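Protein of unknown function VPA0982 (PDB 2QIP) is of unknown function but belongs to the NYN family of the PIN-domain clan, so it probably acts as an RNA nuclease. Local coordinates at residues A[11-16]-A[107-112]; A[133-138]-A[152-157]; A[53-58]-A[77-82]; A[16-21]-A[33-38]. One frame throughout, in Å; residues are numbered along the deposited sequence.

Contact 1: A[11-16]-A[107-112]; sequences KIAILV and PDVDRV. With EDO (1,2-ethanediol), chain C.
Lys11 and Asp110 tie the two segments together where the pairing begins. The backbone N of Lys11 gives Asp110 OD2 a nearly straight hydrogen bond of 2.8 Å, at 174°, meeting the anti side of the carboxylate. In return Lys11 O takes two donors: Asp110 N at 2.8 Å, which stands above the carbonyl plane, and Arg111 N at 3.1 Å, close to the line of the C=O. A third backbone bond, Ala13 N to Arg111 O at 3.0 Å, continues the pairing.

This is parallel pairing of strands 10-17 and 111-115, central neighbours in the sheet of the PIN-like NYN domain, with Ile12 beside Arg111 and Ala13 beside Val112.

Apolar contacts lie on the Ala13 and Val112 face. Val109 CG1, anti to its own carbonyl carbon (chi1 -63°), lies over the backbone between Ile12 and Ala13 and reaches Ala13 CB at 3.9 Å. Further along, Leu15 CD1 meets Val112 CG1 at 3.8 Å, and helix 95-105 packs on Ala13 and Leu15.

A water joins Lys11 NZ to Asp108 O, and ethanediol O1 donates to Asp110 OD1 at 2.9 Å. The guanidinium of Arg111 turns away to a salt bridge with Glu10.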
loop_
_atom_site.group_PDB
_atom_site.type_symbol
_atom_site.label_atom_id
_atom_site.label_comp_id
_atom_site.label_asym_id
_atom_site.label_seq_id
_atom_site.Cartn_x
_atom_site.Cartn_y
_atom_site.Cartn_z
ATOM N N LYS A 11 -22.150 -2.309 11.032
ATOM C CA LYS A 11 -21.344 -1.112 10.805
ATOM C C LYS A 11 -20.401 -1.370 9.634
ATOM O O LYS A 11 -19.701 -2.384 9.619
ATOM C CB LYS A 11 -20.523 -0.799 12.059
ATOM C CG LYS A 11 -21.342 -0.137 13.183
ATOM C CD LYS A 11 -20.461 0.092 14.435
ATOM C CE LYS A 11 -21.208 0.915 15.471
ATOM N NZ LYS A 11 -20.385 1.147 16.700
ATOM N N ILE A 12 -20.364 -0.451 8.669
ATOM C CA ILE A 12 -19.525 -0.618 7.488
ATOM C C ILE A 12 -18.619 0.585 7.254
ATOM O O ILE A 12 -18.931 1.723 7.628
ATOM C CB ILE A 12 -20.349 -0.893 6.207
ATOM C CG1 ILE A 12 -21.192 0.321 5.800
ATOM C CG2 ILE A 12 -21.194 -2.152 6.398
ATOM C CD1 ILE A 12 -21.901 0.147 4.450
ATOM N N ALA A 13 -17.476 0.297 6.638
ATOM C CA ALA A 13 -16.623 1.332 6.052
ATOM C C ALA A 13 -16.525 1.041 4.575
ATOM O O ALA A 13 -16.328 -0.114 4.207
ATOM C CB ALA A 13 -15.236 1.284 6.654
ATOM N N ILE A 14 -16.617 2.083 3.752
ATOM C CA ILE A 14 -16.491 1.906 2.305
ATOM C C ILE A 14 -15.230 2.638 1.851
ATOM O O ILE A 14 -15.006 3.778 2.256
ATOM C CB ILE A 14 -17.720 2.480 1.556
ATOM C CG1 ILE A 14 -19.016 1.799 2.006
ATOM C CG2 ILE A 14 -17.519 2.312 0.032
ATOM C CD1 ILE A 14 -20.268 2.486 1.522
ATOM N N LEU A 15 -14.422 1.970 1.021
ATOM C CA LEU A 15 -13.250 2.596 0.393
ATOM C C LEU A 15 -13.331 2.311 -1.098
ATOM O O LEU A 15 -13.335 1.140 -1.501
ATOM C CB LEU A 15 -11.936 2.036 0.936
ATOM C CG LEU A 15 -11.626 2.338 2.410
ATOM C CD1 LEU A 15 -12.245 1.289 3.353
ATOM C CD2 LEU A 15 -10.114 2.412 2.595
ATOM N N VAL A 16 -13.425 3.375 -1.897
ATOM C CA VAL A 16 -13.484 3.237 -3.358
ATOM C C VAL A 16 -12.189 3.662 -4.033
ATOM O O VAL A 16 -11.736 4.787 -3.864
ATOM C CB VAL A 16 -14.651 4.051 -3.966
ATOM C CG1 VAL A 16 -14.754 3.752 -5.461
ATOM C CG2 VAL A 16 -15.971 3.712 -3.272
ATOM N N PRO A 107 -10.970 -1.663 13.103
ATOM C CA PRO A 107 -11.496 -1.906 14.466
ATOM C C PRO A 107 -12.852 -1.264 14.754
ATOM O O PRO A 107 -13.535 -1.690 15.685
ATOM C CB PRO A 107 -10.411 -1.323 15.389
ATOM C CG PRO A 107 -9.588 -0.398 14.514
ATOM C CD PRO A 107 -9.647 -1.001 13.140
ATOM N N ASP A 108 -13.232 -0.269 13.956
ATOM C CA ASP A 108 -14.450 0.490 14.213
ATOM C C ASP A 108 -15.662 -0.020 13.452
ATOM O O ASP A 108 -16.758 0.496 13.637
ATOM C CB ASP A 108 -14.249 1.966 13.870
ATOM C CG ASP A 108 -13.179 2.603 14.710
ATOM O OD1 ASP A 108 -13.243 2.436 15.940
ATOM O OD2 ASP A 108 -12.265 3.242 14.143
ATOM N N VAL A 109 -15.471 -1.029 12.599
ATOM C CA VAL A 109 -16.575 -1.513 11.752
ATOM C C VAL A 109 -16.684 -3.030 11.792
ATOM O O VAL A 109 -15.716 -3.725 12.151
ATOM C CB VAL A 109 -16.461 -1.025 10.279
ATOM C CG1 VAL A 109 -16.562 0.489 10.235
ATOM C CG2 VAL A 109 -15.159 -1.484 9.621
ATOM N N ASP A 110 -17.866 -3.531 11.435
ATOM C CA ASP A 110 -18.052 -4.968 11.289
ATOM C C ASP A 110 -17.583 -5.482 9.940
ATOM O O ASP A 110 -17.232 -6.644 9.803
ATOM C CB ASP A 110 -19.526 -5.343 11.457
ATOM C CG ASP A 110 -20.080 -4.933 12.813
ATOM O OD1 ASP A 110 -19.465 -5.312 13.829
ATOM O OD2 ASP A 110 -21.082 -4.191 12.871
ATOM N N ARG A 111 -17.610 -4.617 8.939
ATOM C CA ARG A 111 -17.293 -5.028 7.580
ATOM C C ARG A 111 -16.675 -3.850 6.839
ATOM O O ARG A 111 -17.154 -2.709 6.939
ATOM C CB ARG A 111 -18.579 -5.461 6.861
ATOM C CG ARG A 111 -18.351 -5.942 5.414
ATOM C CD ARG A 111 -19.643 -6.306 4.739
ATOM N NE ARG A 111 -20.251 -7.449 5.403
ATOM C CZ ARG A 111 -20.047 -8.733 5.090
ATOM N NH1 ARG A 111 -19.250 -9.091 4.084
ATOM N NH2 ARG A 111 -20.653 -9.685 5.818
ATOM N N VAL A 112 -15.582 -4.146 6.138
ATOM C CA VAL A 112 -14.946 -3.190 5.218
ATOM C C VAL A 112 -15.404 -3.552 3.809
ATOM O O VAL A 112 -15.309 -4.735 3.394
ATOM C CB VAL A 112 -13.394 -3.266 5.322
ATOM C CG1 VAL A 112 -12.733 -2.358 4.275
ATOM C CG2 VAL A 112 -12.932 -2.893 6.731
HETATM C C1 EDO C . -17.443 -2.965 15.297
HETATM O O1 EDO C . -17.013 -4.277 14.925
HETATM C C2 EDO C . -17.928 -3.001 16.743
HETATM O O2 EDO C . -18.045 -1.644 17.161
HETATM O O HOH W 1 -17.635 2.240 15.500
#

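Contact 2: A[133-138]-A[152-157]; sequences NKKVTV and CADNFV. With EDO (1,2-ethanediol), chain C.
Val136 and Asp154 open the pairing of the beta-alpha-beta unit made by strand 135-140, helix 147-152 and strand 155-158, the last strand lying outermost in the parallel sheet of this chain. The short segments 135-138 and 155-157 run 4.7 Å apart at their closest, their directions 21° from parallel, with Thr137 beside Asn155 and Val138 beside Phe156.

Asp154 OD2 starts the exchange by accepting from Val136 N at 2.8 Å, on the anti side of the carboxylate; the same oxygen also takes a bond from Gln129 on helix 122-132. Asn155 N then donates to Val136 O, Val138 N to Asn155 O at 3.0 Å, and Val157 N to Val138 O at 2.9 Å.

At the start, the Lys135 side chain crosses that of Asp154 at about a right angle, its CD resting 3.8 Å from Asp154 CG. Lys135 NZ stays beyond salt-bridge distance of Asp154 OD1, and a water bonded to both spans the gap.

Val138 packs with both branches on the side facing helix 147-152. Its CG2 touches Ala153 CB at 3.8 Å. Anti to the backbone N (chi1 169°), CG1 lies in the plane of the Phe156 ring, at its edge, 4.0 Å from CD1.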
loop_
_atom_site.group_PDB
_atom_site.type_symbol
_atom_site.label_atom_id
_atom_site.label_comp_id
_atom_site.label_asym_id
_atom_site.label_seq_id
_atom_site.Cartn_x
_atom_site.Cartn_y
_atom_site.Cartn_z
ATOM N N ASN A 133 -10.415 -9.641 12.658
ATOM C CA ASN A 133 -11.494 -10.596 12.404
ATOM C C ASN A 133 -12.793 -9.931 11.959
ATOM O O ASN A 133 -13.888 -10.319 12.398
ATOM C CB ASN A 133 -11.726 -11.524 13.598
ATOM C CG ASN A 133 -12.534 -12.748 13.229
ATOM O OD1 ASN A 133 -12.534 -13.211 12.070
ATOM N ND2 ASN A 133 -13.227 -13.299 14.218
ATOM N N LYS A 134 -12.664 -8.936 11.072
ATOM C CA LYS A 134 -13.838 -8.313 10.470
ATOM C C LYS A 134 -14.088 -8.908 9.084
ATOM O O LYS A 134 -13.215 -9.586 8.528
ATOM C CB LYS A 134 -13.673 -6.780 10.425
ATOM C CG LYS A 134 -13.339 -6.138 11.787
ATOM C CD LYS A 134 -14.248 -6.549 12.941
ATOM C CE LYS A 134 -13.827 -5.904 14.280
ATOM N NZ LYS A 134 -14.102 -4.441 14.331
ATOM N N LYS A 135 -15.300 -8.680 8.568
ATOM C CA LYS A 135 -15.653 -9.163 7.230
ATOM C C LYS A 135 -15.167 -8.178 6.190
ATOM O O LYS A 135 -15.066 -6.968 6.464
ATOM C CB LYS A 135 -17.172 -9.306 7.088
ATOM C CG LYS A 135 -17.805 -10.277 8.074
ATOM C CD LYS A 135 -17.548 -11.703 7.697
ATOM C CE LYS A 135 -18.279 -12.656 8.655
ATOM N NZ LYS A 135 -17.953 -14.060 8.305
ATOM N N VAL A 136 -14.885 -8.691 4.997
ATOM C CA VAL A 136 -14.527 -7.851 3.871
ATOM C C VAL A 136 -15.349 -8.256 2.663
ATOM O O VAL A 136 -15.378 -9.454 2.278
ATOM C CB VAL A 136 -13.013 -7.934 3.546
ATOM C CG1 VAL A 136 -12.657 -6.975 2.404
ATOM C CG2 VAL A 136 -12.178 -7.604 4.814
ATOM N N THR A 137 -16.034 -7.268 2.086
ATOM C CA THR A 137 -16.678 -7.441 0.774
ATOM C C THR A 137 -15.876 -6.670 -0.263
ATOM O O THR A 137 -15.502 -5.517 -0.019
ATOM C CB THR A 137 -18.120 -6.895 0.776
ATOM O OG1 THR A 137 -18.905 -7.623 1.730
ATOM C CG2 THR A 137 -18.773 -6.961 -0.623
ATOM N N VAL A 138 -15.630 -7.300 -1.412
ATOM C CA VAL A 138 -14.996 -6.654 -2.555
ATOM C C VAL A 138 -16.022 -6.480 -3.649
ATOM O O VAL A 138 -16.749 -7.430 -3.948
ATOM C CB VAL A 138 -13.792 -7.481 -3.069
ATOM C CG1 VAL A 138 -13.288 -6.966 -4.428
ATOM C CG2 VAL A 138 -12.659 -7.463 -2.034
ATOM N N CYS A 152 -10.071 -14.297 -1.375
ATOM C CA CYS A 152 -9.723 -13.814 -0.029
ATOM C C CYS A 152 -10.942 -13.167 0.647
ATOM O O CYS A 152 -11.118 -13.298 1.856
ATOM C CB CYS A 152 -8.580 -12.778 -0.091
ATOM S SG CYS A 152 -6.971 -13.487 -0.370
ATOM N N ALA A 153 -11.723 -12.402 -0.120
ATOM C CA ALA A 153 -12.858 -11.666 0.422
ATOM C C ALA A 153 -13.880 -12.611 1.034
ATOM O O ALA A 153 -14.046 -13.746 0.565
ATOM C CB ALA A 153 -13.521 -10.863 -0.700
ATOM N N ASP A 154 -14.567 -12.153 2.074
ATOM C CA ASP A 154 -15.708 -12.894 2.580
ATOM C C ASP A 154 -16.856 -12.965 1.578
ATOM O O ASP A 154 -17.533 -13.986 1.484
ATOM C CB ASP A 154 -16.153 -12.327 3.923
ATOM C CG ASP A 154 -15.063 -12.455 4.952
ATOM O OD1 ASP A 154 -14.858 -13.580 5.460
ATOM O OD2 ASP A 154 -14.369 -11.458 5.201
ATOM N N ASN A 155 -17.080 -11.875 0.849
ATOM C CA ASN A 155 -18.114 -11.801 -0.184
ATOM C C ASN A 155 -17.560 -10.998 -1.325
ATOM O O ASN A 155 -16.791 -10.064 -1.121
ATOM C CB ASN A 155 -19.363 -11.088 0.367
ATOM C CG ASN A 155 -20.039 -11.875 1.475
ATOM O OD1 ASN A 155 -20.995 -12.651 1.224
ATOM N ND2 ASN A 155 -19.551 -11.709 2.704
ATOM N N PHE A 156 -17.989 -11.353 -2.531
ATOM C CA PHE A 156 -17.614 -10.630 -3.734
ATOM C C PHE A 156 -18.884 -10.230 -4.475
ATOM O O PHE A 156 -19.784 -11.058 -4.662
ATOM C CB PHE A 156 -16.723 -11.472 -4.656
ATOM C CG PHE A 156 -16.451 -10.817 -5.996
ATOM C CD1 PHE A 156 -15.641 -9.688 -6.077
ATOM C CD2 PHE A 156 -17.022 -11.313 -7.170
ATOM C CE1 PHE A 156 -15.401 -9.068 -7.294
ATOM C CE2 PHE A 156 -16.786 -10.672 -8.409
ATOM C CZ PHE A 156 -15.964 -9.567 -8.464
ATOM N N VAL A 157 -18.960 -8.968 -4.883
ATOM C CA VAL A 157 -20.103 -8.496 -5.658
ATOM C C VAL A 157 -19.588 -7.960 -6.991
ATOM O O VAL A 157 -18.687 -7.100 -7.029
ATOM C CB VAL A 157 -20.885 -7.387 -4.921
ATOM C CG1 VAL A 157 -22.052 -6.878 -5.807
ATOM C CG2 VAL A 157 -21.403 -7.878 -3.556
HETATM C C1 EDO C . -17.443 -2.965 15.297
HETATM O O1 EDO C . -17.013 -4.277 14.925
HETATM C C2 EDO C . -17.928 -3.001 16.743
HETATM O O2 EDO C . -18.045 -1.644 17.161
HETATM O O HOH W 2 -17.014 -15.184 5.767
#

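Contact 3: A[53-58]-A[77-82]; sequences AYAIAS and VMLKPY. With EDO (1,2-ethanediol), chain B; EDO (1,2-ethanediol), chain F.
Met78, a selenomethionine here, lies alongside Tyr54 and points the same way. Its CB starts 3.7 Å from Tyr54 CD1. Its CG, anti to the carbonyl carbon (chi1 -53°), stands over one face of the ring, offset toward the rim, in a CH-pi contact 4.1 Å from the centroid. Beyond CG the chain bends at both remaining torsions and SE stands off the ring, more than 5 Å from its atoms; the Tyr54 hydroxyl bonds to Asp101.

The backbones are paired in parallel: Met78 N donates to Ala53 O at 2.8 Å, Ala55 N to Met78 O at 2.9 Å, and Lys80 N to Ala55 O. On the other face, Leu79 CD2 lies 4.1 Å from Ala55 CB. Where the chains part, a water links Ala57 N and Lys80 O.

Lys80 NZ makes a salt bridge to Asp120 of the second subunit. In this beta-alpha-beta unit helix 61-73 packs against Val77 and Leu79 on one face, while Trp94 lies against Tyr54 and Met78 on the other.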
loop_
_atom_site.group_PDB
_atom_site.type_symbol
_atom_site.label_atom_id
_atom_site.label_comp_id
_atom_site.label_asym_id
_atom_site.label_seq_id
_atom_site.Cartn_x
_atom_site.Cartn_y
_atom_site.Cartn_z
ATOM N N ALA A 53 -13.834 8.002 -1.049
ATOM C CA ALA A 53 -13.587 7.771 -2.466
ATOM C C ALA A 53 -12.224 8.354 -2.778
ATOM O O ALA A 53 -12.009 9.562 -2.622
ATOM C CB ALA A 53 -14.680 8.435 -3.330
ATOM N N TYR A 54 -11.294 7.495 -3.195
ATOM C CA TYR A 54 -9.893 7.878 -3.381
ATOM C C TYR A 54 -9.678 8.215 -4.847
ATOM O O TYR A 54 -9.688 7.330 -5.722
ATOM C CB TYR A 54 -8.997 6.710 -2.934
ATOM C CG TYR A 54 -9.145 6.472 -1.449
ATOM C CD1 TYR A 54 -8.252 7.043 -0.557
ATOM C CD2 TYR A 54 -10.197 5.704 -0.933
ATOM C CE1 TYR A 54 -8.379 6.870 0.816
ATOM C CE2 TYR A 54 -10.343 5.527 0.454
ATOM C CZ TYR A 54 -9.414 6.100 1.321
ATOM O OH TYR A 54 -9.547 5.949 2.703
ATOM N N ALA A 55 -9.476 9.501 -5.114
ATOM C CA ALA A 55 -9.480 10.024 -6.488
ATOM C C ALA A 55 -8.246 10.881 -6.734
ATOM O O ALA A 55 -7.420 11.095 -5.831
ATOM C CB ALA A 55 -10.761 10.843 -6.711
ATOM N N ILE A 56 -8.140 11.393 -7.963
ATOM C CA ILE A 56 -7.015 12.233 -8.367
ATOM C C ILE A 56 -7.495 13.676 -8.498
ATOM O O ILE A 56 -8.513 13.946 -9.136
ATOM C CB ILE A 56 -6.407 11.729 -9.702
ATOM C CG1 ILE A 56 -6.006 10.245 -9.571
ATOM C CG2 ILE A 56 -5.215 12.596 -10.145
ATOM C CD1 ILE A 56 -4.961 9.941 -8.461
ATOM N N ALA A 57 -6.764 14.600 -7.879
ATOM C CA ALA A 57 -7.097 16.020 -7.984
ATOM C C ALA A 57 -7.020 16.522 -9.411
ATOM O O ALA A 57 -6.195 16.064 -10.196
ATOM C CB ALA A 57 -6.181 16.826 -7.109
ATOM N N SER A 58 -7.865 17.501 -9.719
ATOM C CA SER A 58 -7.972 17.979 -11.104
ATOM C C SER A 58 -8.368 19.428 -11.143
ATOM O O SER A 58 -9.169 19.866 -10.323
ATOM C CB SER A 58 -9.028 17.165 -11.854
ATOM O OG SER A 58 -9.185 17.629 -13.192
ATOM N N VAL A 77 -14.332 12.727 -0.345
ATOM C CA VAL A 77 -13.462 12.537 -1.483
ATOM C C VAL A 77 -12.033 12.818 -1.046
ATOM O O VAL A 77 -11.726 13.911 -0.550
ATOM C CB VAL A 77 -13.886 13.404 -2.685
ATOM C CG1 VAL A 77 -12.820 13.381 -3.762
ATOM C CG2 VAL A 77 -15.246 12.915 -3.246
HETATM N N MSE A 78 -11.184 11.798 -1.197
HETATM C CA MSE A 78 -9.784 11.882 -0.813
HETATM C C MSE A 78 -8.977 12.091 -2.080
HETATM O O MSE A 78 -8.847 11.177 -2.887
HETATM C CB MSE A 78 -9.346 10.577 -0.123
HETATM C CG MSE A 78 -10.246 10.159 1.037
HETATM SE SE MSE A 78 -10.138 11.404 2.515
HETATM C CE MSE A 78 -8.310 10.970 3.022
ATOM N N LEU A 79 -8.439 13.297 -2.270
ATOM C CA LEU A 79 -7.638 13.580 -3.470
ATOM C C LEU A 79 -6.172 13.282 -3.178
ATOM O O LEU A 79 -5.657 13.629 -2.107
ATOM C CB LEU A 79 -7.810 15.042 -3.874
ATOM C CG LEU A 79 -9.266 15.409 -4.183
ATOM C CD1 LEU A 79 -9.499 16.946 -4.449
ATOM C CD2 LEU A 79 -9.803 14.564 -5.359
ATOM N N LYS A 80 -5.500 12.627 -4.124
ATOM C CA LYS A 80 -4.135 12.205 -3.876
ATOM C C LYS A 80 -3.200 13.408 -3.714
ATOM O O LYS A 80 -3.222 14.322 -4.549
ATOM C CB LYS A 80 -3.638 11.271 -4.976
ATOM C CG LYS A 80 -2.348 10.601 -4.566
ATOM C CD LYS A 80 -1.909 9.543 -5.524
ATOM C CE LYS A 80 -0.682 8.830 -4.960
ATOM N NZ LYS A 80 -0.090 7.944 -5.976
ATOM N N PRO A 81 -2.399 13.428 -2.633
ATOM C CA PRO A 81 -1.409 14.501 -2.534
ATOM C C PRO A 81 -0.417 14.442 -3.683
ATOM O O PRO A 81 -0.076 13.364 -4.159
ATOM C CB PRO A 81 -0.671 14.186 -1.225
ATOM C CG PRO A 81 -1.579 13.238 -0.467
ATOM C CD PRO A 81 -2.364 12.507 -1.477
ATOM N N TYR A 82 0.055 15.614 -4.093
ATOM C CA TYR A 82 1.182 15.712 -5.011
ATOM C C TYR A 82 2.361 14.841 -4.554
ATOM O O TYR A 82 2.787 14.887 -3.393
ATOM C CB TYR A 82 1.646 17.168 -5.088
ATOM C CG TYR A 82 2.970 17.320 -5.805
ATOM C CD1 TYR A 82 3.061 17.111 -7.180
ATOM C CD2 TYR A 82 4.135 17.666 -5.100
ATOM C CE1 TYR A 82 4.285 17.234 -7.852
ATOM C CE2 TYR A 82 5.364 17.800 -5.764
ATOM C CZ TYR A 82 5.419 17.574 -7.139
ATOM O OH TYR A 82 6.617 17.716 -7.818
HETATM C C1 EDO B . 0.584 13.257 -8.582
HETATM O O1 EDO B . 1.496 14.245 -8.060
HETATM C C2 EDO B . -0.384 12.827 -7.493
HETATM O O2 EDO B . 0.419 12.202 -6.497
HETATM C C1 EDO F . 7.638 15.612 -10.847
HETATM O O1 EDO F . 6.917 14.382 -10.879
HETATM C C2 EDO F . 6.638 16.732 -11.065
HETATM O O2 EDO F . 6.994 17.837 -10.231
HETATM O O HOH W 3 -4.238 13.893 -6.965
#

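Contact 4: A[16-21]-A[33-38]; sequences VDVQNV and FDYNQF
The CA atoms of Val16 and Tyr35 lie 10.0 Å apart, where strand 10-17 turns into helix 18-29 on one side and helix 35-42 begins on the other. Asp17, centre of an inverse gamma turn and N-cap of helix 18-29, marks the C-terminal end of a central strand of the PIN-like fold. The Asp17 carboxylate bonds to Ser116.

The join itself is made by buried side chains. Val16 CG1 comes in at the edge of the Tyr35 ring, near its plane, 3.9 Å from CE1, while CG2 lies more loosely against Phe38. Val21 CG1, anti to the backbone N (chi1 172°), presses on the base of Phe33, 3.5 Å from both CB and CG. Phe33 CD2 in turn sits over the centre of the Tyr35 ring, 3.4 Å above its plane.

Both methyls of Val18 pack against the tip of Tyr35, crossing at about a right angle. A water in the ring plane lies 2.5 Å from Tyr35 OH and donates to Val18 O at 3.2 Å.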
loop_
_atom_site.group_PDB
_atom_site.type_symbol
_atom_site.label_atom_id
_atom_site.label_comp_id
_atom_site.label_asym_id
_atom_site.label_seq_id
_atom_site.Cartn_x
_atom_site.Cartn_y
_atom_site.Cartn_z
ATOM N N VAL A 16 -13.425 3.375 -1.897
ATOM C CA VAL A 16 -13.484 3.237 -3.358
ATOM C C VAL A 16 -12.189 3.662 -4.033
ATOM O O VAL A 16 -11.736 4.787 -3.864
ATOM C CB VAL A 16 -14.651 4.051 -3.966
ATOM C CG1 VAL A 16 -14.754 3.752 -5.461
ATOM C CG2 VAL A 16 -15.971 3.712 -3.272
ATOM N N ASP A 17 -11.624 2.742 -4.807
ATOM C CA ASP A 17 -10.437 3.017 -5.609
ATOM C C ASP A 17 -10.996 3.597 -6.926
ATOM O O ASP A 17 -11.256 2.845 -7.887
ATOM C CB ASP A 17 -9.734 1.670 -5.804
ATOM C CG ASP A 17 -8.407 1.747 -6.530
ATOM O OD1 ASP A 17 -7.975 2.813 -7.003
ATOM O OD2 ASP A 17 -7.785 0.661 -6.626
ATOM N N VAL A 18 -11.228 4.919 -6.956
ATOM C CA VAL A 18 -11.939 5.546 -8.075
ATOM C C VAL A 18 -11.227 5.304 -9.401
ATOM O O VAL A 18 -11.887 5.032 -10.397
ATOM C CB VAL A 18 -12.138 7.072 -7.817
ATOM C CG1 VAL A 18 -12.643 7.804 -9.065
ATOM C CG2 VAL A 18 -13.087 7.300 -6.622
ATOM N N GLN A 19 -9.897 5.356 -9.404
ATOM C CA GLN A 19 -9.157 5.135 -10.668
ATOM C C GLN A 19 -9.363 3.702 -11.189
ATOM O O GLN A 19 -9.572 3.493 -12.389
ATOM C CB GLN A 19 -7.659 5.417 -10.487
ATOM C CG GLN A 19 -7.323 6.892 -10.284
ATOM C CD GLN A 19 -7.577 7.747 -11.534
ATOM O OE1 GLN A 19 -8.637 8.363 -11.672
ATOM N NE2 GLN A 19 -6.597 7.783 -12.446
ATOM N N ASN A 20 -9.302 2.721 -10.293
ATOM C CA ASN A 20 -9.514 1.331 -10.704
ATOM C C ASN A 20 -10.925 1.107 -11.262
ATOM O O ASN A 20 -11.091 0.489 -12.324
ATOM C CB ASN A 20 -9.209 0.356 -9.568
ATOM C CG ASN A 20 -9.480 -1.085 -9.949
ATOM O OD1 ASN A 20 -10.600 -1.575 -9.812
ATOM N ND2 ASN A 20 -8.449 -1.784 -10.410
ATOM N N VAL A 21 -11.930 1.648 -10.570
ATOM C CA VAL A 21 -13.311 1.561 -11.033
ATOM C C VAL A 21 -13.452 2.199 -12.411
ATOM O O VAL A 21 -14.052 1.609 -13.299
ATOM C CB VAL A 21 -14.259 2.216 -10.013
ATOM C CG1 VAL A 21 -15.668 2.303 -10.561
ATOM C CG2 VAL A 21 -14.250 1.401 -8.728
ATOM N N PHE A 33 -19.341 3.897 -13.845
ATOM C CA PHE A 33 -19.951 3.350 -12.628
ATOM C C PHE A 33 -21.042 4.261 -12.092
ATOM O O PHE A 33 -20.869 5.491 -12.038
ATOM C CB PHE A 33 -18.838 3.226 -11.594
ATOM C CG PHE A 33 -19.180 2.446 -10.362
ATOM C CD1 PHE A 33 -19.428 1.072 -10.405
ATOM C CD2 PHE A 33 -19.157 3.085 -9.135
ATOM C CE1 PHE A 33 -19.679 0.347 -9.221
ATOM C CE2 PHE A 33 -19.407 2.375 -7.954
ATOM C CZ PHE A 33 -19.661 1.001 -8.010
ATOM N N ASP A 34 -22.160 3.656 -11.684
ATOM C CA ASP A 34 -23.266 4.401 -11.086
ATOM C C ASP A 34 -23.079 4.473 -9.570
ATOM O O ASP A 34 -23.469 3.565 -8.829
ATOM C CB ASP A 34 -24.607 3.751 -11.444
ATOM C CG ASP A 34 -25.795 4.555 -10.972
ATOM O OD1 ASP A 34 -25.609 5.477 -10.126
ATOM O OD2 ASP A 34 -26.925 4.264 -11.458
ATOM N N TYR A 35 -22.483 5.568 -9.113
ATOM C CA TYR A 35 -22.189 5.696 -7.696
ATOM C C TYR A 35 -23.446 5.831 -6.840
ATOM O O TYR A 35 -23.439 5.433 -5.667
ATOM C CB TYR A 35 -21.259 6.881 -7.451
ATOM C CG TYR A 35 -19.827 6.584 -7.794
ATOM C CD1 TYR A 35 -18.965 6.074 -6.827
ATOM C CD2 TYR A 35 -19.326 6.821 -9.074
ATOM C CE1 TYR A 35 -17.621 5.799 -7.132
ATOM C CE2 TYR A 35 -17.997 6.544 -9.391
ATOM C CZ TYR A 35 -17.158 6.036 -8.407
ATOM O OH TYR A 35 -15.846 5.765 -8.696
ATOM N N ASN A 36 -24.522 6.389 -7.400
ATOM C CA ASN A 36 -25.771 6.444 -6.643
ATOM C C ASN A 36 -26.371 5.053 -6.416
ATOM O O ASN A 36 -26.837 4.749 -5.323
ATOM C CB ASN A 36 -26.797 7.319 -7.348
ATOM C CG ASN A 36 -26.599 8.785 -7.074
ATOM O OD1 ASN A 36 -26.728 9.240 -5.944
ATOM N ND2 ASN A 36 -26.316 9.542 -8.130
ATOM N N GLN A 37 -26.342 4.211 -7.443
ATOM C CA GLN A 37 -26.850 2.841 -7.304
ATOM C C GLN A 37 -25.987 2.068 -6.314
ATOM O O GLN A 37 -26.507 1.341 -5.474
ATOM C CB GLN A 37 -26.859 2.119 -8.667
ATOM C CG GLN A 37 -27.675 0.815 -8.682
ATOM C CD GLN A 37 -29.166 1.079 -8.500
ATOM O OE1 GLN A 37 -29.627 2.227 -8.612
ATOM N NE2 GLN A 37 -29.930 0.024 -8.246
ATOM N N PHE A 38 -24.668 2.203 -6.454
ATOM C CA PHE A 38 -23.778 1.539 -5.515
ATOM C C PHE A 38 -24.074 1.972 -4.072
ATOM O O PHE A 38 -24.196 1.128 -3.189
ATOM C CB PHE A 38 -22.300 1.784 -5.860
ATOM C CG PHE A 38 -21.377 1.373 -4.745
ATOM C CD1 PHE A 38 -21.080 0.028 -4.543
ATOM C CD2 PHE A 38 -20.846 2.324 -3.890
ATOM C CE1 PHE A 38 -20.268 -0.371 -3.496
ATOM C CE2 PHE A 38 -20.040 1.933 -2.817
ATOM C CZ PHE A 38 -19.756 0.582 -2.624
HETATM O O HOH W 4 -14.925 5.842 -11.068
#

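In the fold
All four contacts build on one six-stranded parallel sheet, ordered 76-79, 46-55, 10-17, 111-115, 135-140, 155-158. Contact 1 pairs the two middle strands, while contacts 3 and 2 each add an outermost strand, on opposite sides of the chain's centre, their own centres about 25 Å apart. Contact 4 shares Val16 with contact 1 and packs helix 35-42 against strand 10-17. Along the chain, contacts 4 and 3 come in turn inside the loop closed by contact 1; contact 2 follows. Backbone bonds join Tyr54 to Val16 and Val18, linking contacts 3 and 4; a side-chain bond from Arg111 to Thr137 links contacts 1 and 2. Early and late chain halves thus meet where strands 10-17 and 111-115 pair.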